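Local coordinates for protein endoglucanase (Ganoderma lucidum, PDB 5D8Z) that probably hydrolyses internal beta-1,4-glucosidic bonds of cellulose as a family 5 endoglucanase, at residues H246-T251 / V282-T287. Sequence-based numbering, arbitrary orientation.
Sequences HEECTT and VASCET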
loop_
_atom_site.group_PDB
_atom_site.type_symbol
_atom_site.label_atom_id
_atom_site.label_comp_id
_atom_site.label_asym_id
_atom_site.label_seq_id
_atom_site.Cartn_x
_atom_site.Cartn_y
_atom_site.Cartn_z
ATOM N N HIS A 246 -16.012 9.700 -2.578
ATOM C CA HIS A 246 -17.399 9.553 -2.996
ATOM C C HIS A 246 -17.878 8.134 -2.933
ATOM O O HIS A 246 -17.099 7.195 -3.084
ATOM C CB HIS A 246 -17.571 10.082 -4.405
ATOM C CG HIS A 246 -17.303 11.538 -4.494
ATOM N ND1 HIS A 246 -16.220 12.055 -5.168
ATOM C CD2 HIS A 246 -17.923 12.587 -3.907
ATOM C CE1 HIS A 246 -16.212 13.368 -5.034
ATOM N NE2 HIS A 246 -17.233 13.714 -4.273
ATOM N N GLU A 247 -19.175 7.981 -2.708
ATOM C CA GLU A 247 -19.751 6.647 -2.618
ATOM C C GLU A 247 -19.960 6.119 -4.015
ATOM O O GLU A 247 -19.785 4.938 -4.243
ATOM C CB GLU A 247 -21.065 6.606 -1.801
ATOM C CG GLU A 247 -21.465 5.177 -1.414
ATOM C CD GLU A 247 -22.322 5.067 -0.159
ATOM O OE1 GLU A 247 -21.765 4.789 0.931
ATOM O OE2 GLU A 247 -23.557 5.233 -0.261
ATOM N N GLU A 248 -20.289 7.008 -4.950
ATOM C CA GLU A 248 -20.728 6.603 -6.279
ATOM C C GLU A 248 -19.559 6.568 -7.234
ATOM O O GLU A 248 -18.632 7.347 -7.123
ATOM C CB GLU A 248 -21.809 7.564 -6.796
ATOM C CG GLU A 248 -22.897 6.894 -7.645
ATOM C CD GLU A 248 -23.843 6.001 -6.837
ATOM O OE1 GLU A 248 -24.274 4.943 -7.369
ATOM O OE2 GLU A 248 -24.156 6.356 -5.677
ATOM N N CYS A 249 -19.629 5.666 -8.196
ATOM C CA CYS A 249 -18.519 5.429 -9.115
ATOM C C CYS A 249 -18.930 5.705 -10.545
ATOM O O CYS A 249 -20.056 5.442 -10.943
ATOM C CB CYS A 249 -17.998 4.001 -8.930
ATOM S SG CYS A 249 -17.715 3.701 -7.168
ATOM N N THR A 250 -17.982 6.233 -11.303
ATOM C CA THR A 250 -18.242 6.885 -12.563
ATOM C C THR A 250 -17.343 6.375 -13.694
ATOM O O THR A 250 -17.308 6.975 -14.766
ATOM C CB THR A 250 -17.963 8.386 -12.391
ATOM O OG1 THR A 250 -16.592 8.578 -12.014
ATOM C CG2 THR A 250 -18.851 8.972 -11.303
ATOM N N THR A 251 -16.624 5.276 -13.463
ATOM C CA THR A 251 -15.561 4.847 -14.381
ATOM C C THR A 251 -14.860 3.573 -13.911
ATOM O O THR A 251 -14.939 3.231 -12.740
ATOM C CB THR A 251 -14.465 5.917 -14.507
ATOM O OG1 THR A 251 -13.488 5.490 -15.467
ATOM C CG2 THR A 251 -13.769 6.144 -13.154
ATOM N N VAL A 282 -22.295 0.045 -3.493
ATOM C CA VAL A 282 -23.477 0.395 -4.278
ATOM C C VAL A 282 -23.418 -0.144 -5.716
ATOM O O VAL A 282 -22.368 -0.599 -6.182
ATOM C CB VAL A 282 -23.652 1.918 -4.323
ATOM C CG1 VAL A 282 -23.743 2.481 -2.906
ATOM C CG2 VAL A 282 -22.522 2.586 -5.105
ATOM N N ALA A 283 -24.544 -0.079 -6.427
ATOM C CA ALA A 283 -24.652 -0.675 -7.784
ATOM C C ALA A 283 -23.560 -0.217 -8.753
ATOM O O ALA A 283 -22.844 -1.038 -9.310
ATOM C CB ALA A 283 -26.021 -0.395 -8.391
ATOM N N SER A 284 -23.451 1.098 -8.925
ATOM C CA SER A 284 -22.569 1.724 -9.926
ATOM C C SER A 284 -21.130 1.278 -9.763
ATOM O O SER A 284 -20.391 1.090 -10.726
ATOM C CB SER A 284 -22.628 3.248 -9.798
ATOM O OG SER A 284 -22.013 3.661 -8.587
ATOM N N CYS A 285 -20.743 1.092 -8.523
ATOM C CA CYS A 285 -19.433 0.608 -8.244
ATOM C C CYS A 285 -19.258 -0.901 -8.453
ATOM O O CYS A 285 -18.184 -1.336 -8.799
ATOM C CB CYS A 285 -19.017 1.026 -6.840
ATOM S SG CYS A 285 -17.369 1.725 -6.958
ATOM N N GLU A 286 -20.286 -1.706 -8.253
ATOM C CA GLU A 286 -20.121 -3.140 -8.474
ATOM C C GLU A 286 -19.940 -3.374 -9.967
ATOM O O GLU A 286 -19.146 -4.213 -10.389
ATOM C CB GLU A 286 -21.299 -3.951 -7.928
ATOM C CG GLU A 286 -21.468 -3.878 -6.408
ATOM C CD GLU A 286 -22.694 -4.641 -5.885
ATOM O OE1 GLU A 286 -23.135 -5.609 -6.550
ATOM O OE2 GLU A 286 -23.205 -4.289 -4.792
ATOM N N THR A 287 -20.638 -2.611 -10.792
ATOM C CA THR A 287 -20.457 -2.817 -12.210
ATOM C C THR A 287 -19.063 -2.319 -12.569
ATOM O O THR A 287 -18.260 -3.089 -13.058
ATOM C CB THR A 287 -21.623 -2.303 -13.119
ATOM O OG1 THR A 287 -21.086 -1.717 -14.304
ATOM C CG2 THR A 287 -22.569 -1.291 -12.440
#
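C249 and C285 are joined by a disulfide, SG to SG, whose CB-SG-SG-CB torsion of -85° is close to the 90° magnitude that such a bond prefers. The CA atoms of C249 and C285, 5.0 Å apart, are the nearest CA pair across the two segments, and both residues are buried. C249 places its SG anti to the carbonyl carbon, directing the sulfur at the start of helix 283-298.

Hydrogen bonding converges on the hydroxyl of S284, one residue before C285. As acceptor, S284 OG takes the amide N of C249 at 3.1 Å in a nearly straight bond, with an N-H...O angle of 169°. As donor, S284 OG reaches E248 OE1 at 2.9 Å, meeting the carboxylate from above its plane, 43° out of it. The bend of the E248 chain at chi2 brings OE1 to the hydroxyl of S284. An alanine in place of S284 would probably leave the C249 amide without this acceptor and the E248 carboxylate free to turn.

In the (beta/alpha)8 barrel of this glycoside hydrolase, the contact ties the loop between strand 230-235 and helix 254-267 to the first turn of helix 283-298, which follows strand 272-277. The C249 side chain lies about 13 Å from a bound glucose unit.

Van der Waals contacts are made by the methyls of V282, at the N-cap position of that helix. V282 CG1 lies 3.8 Å from E247 CG and equally close to E247 OE2. V282 CG2 sits 3.7 Å from the backbone O of E247 and also touches E248 OE1. Beyond the two segments, E247 packs on V319 and C249 on L238.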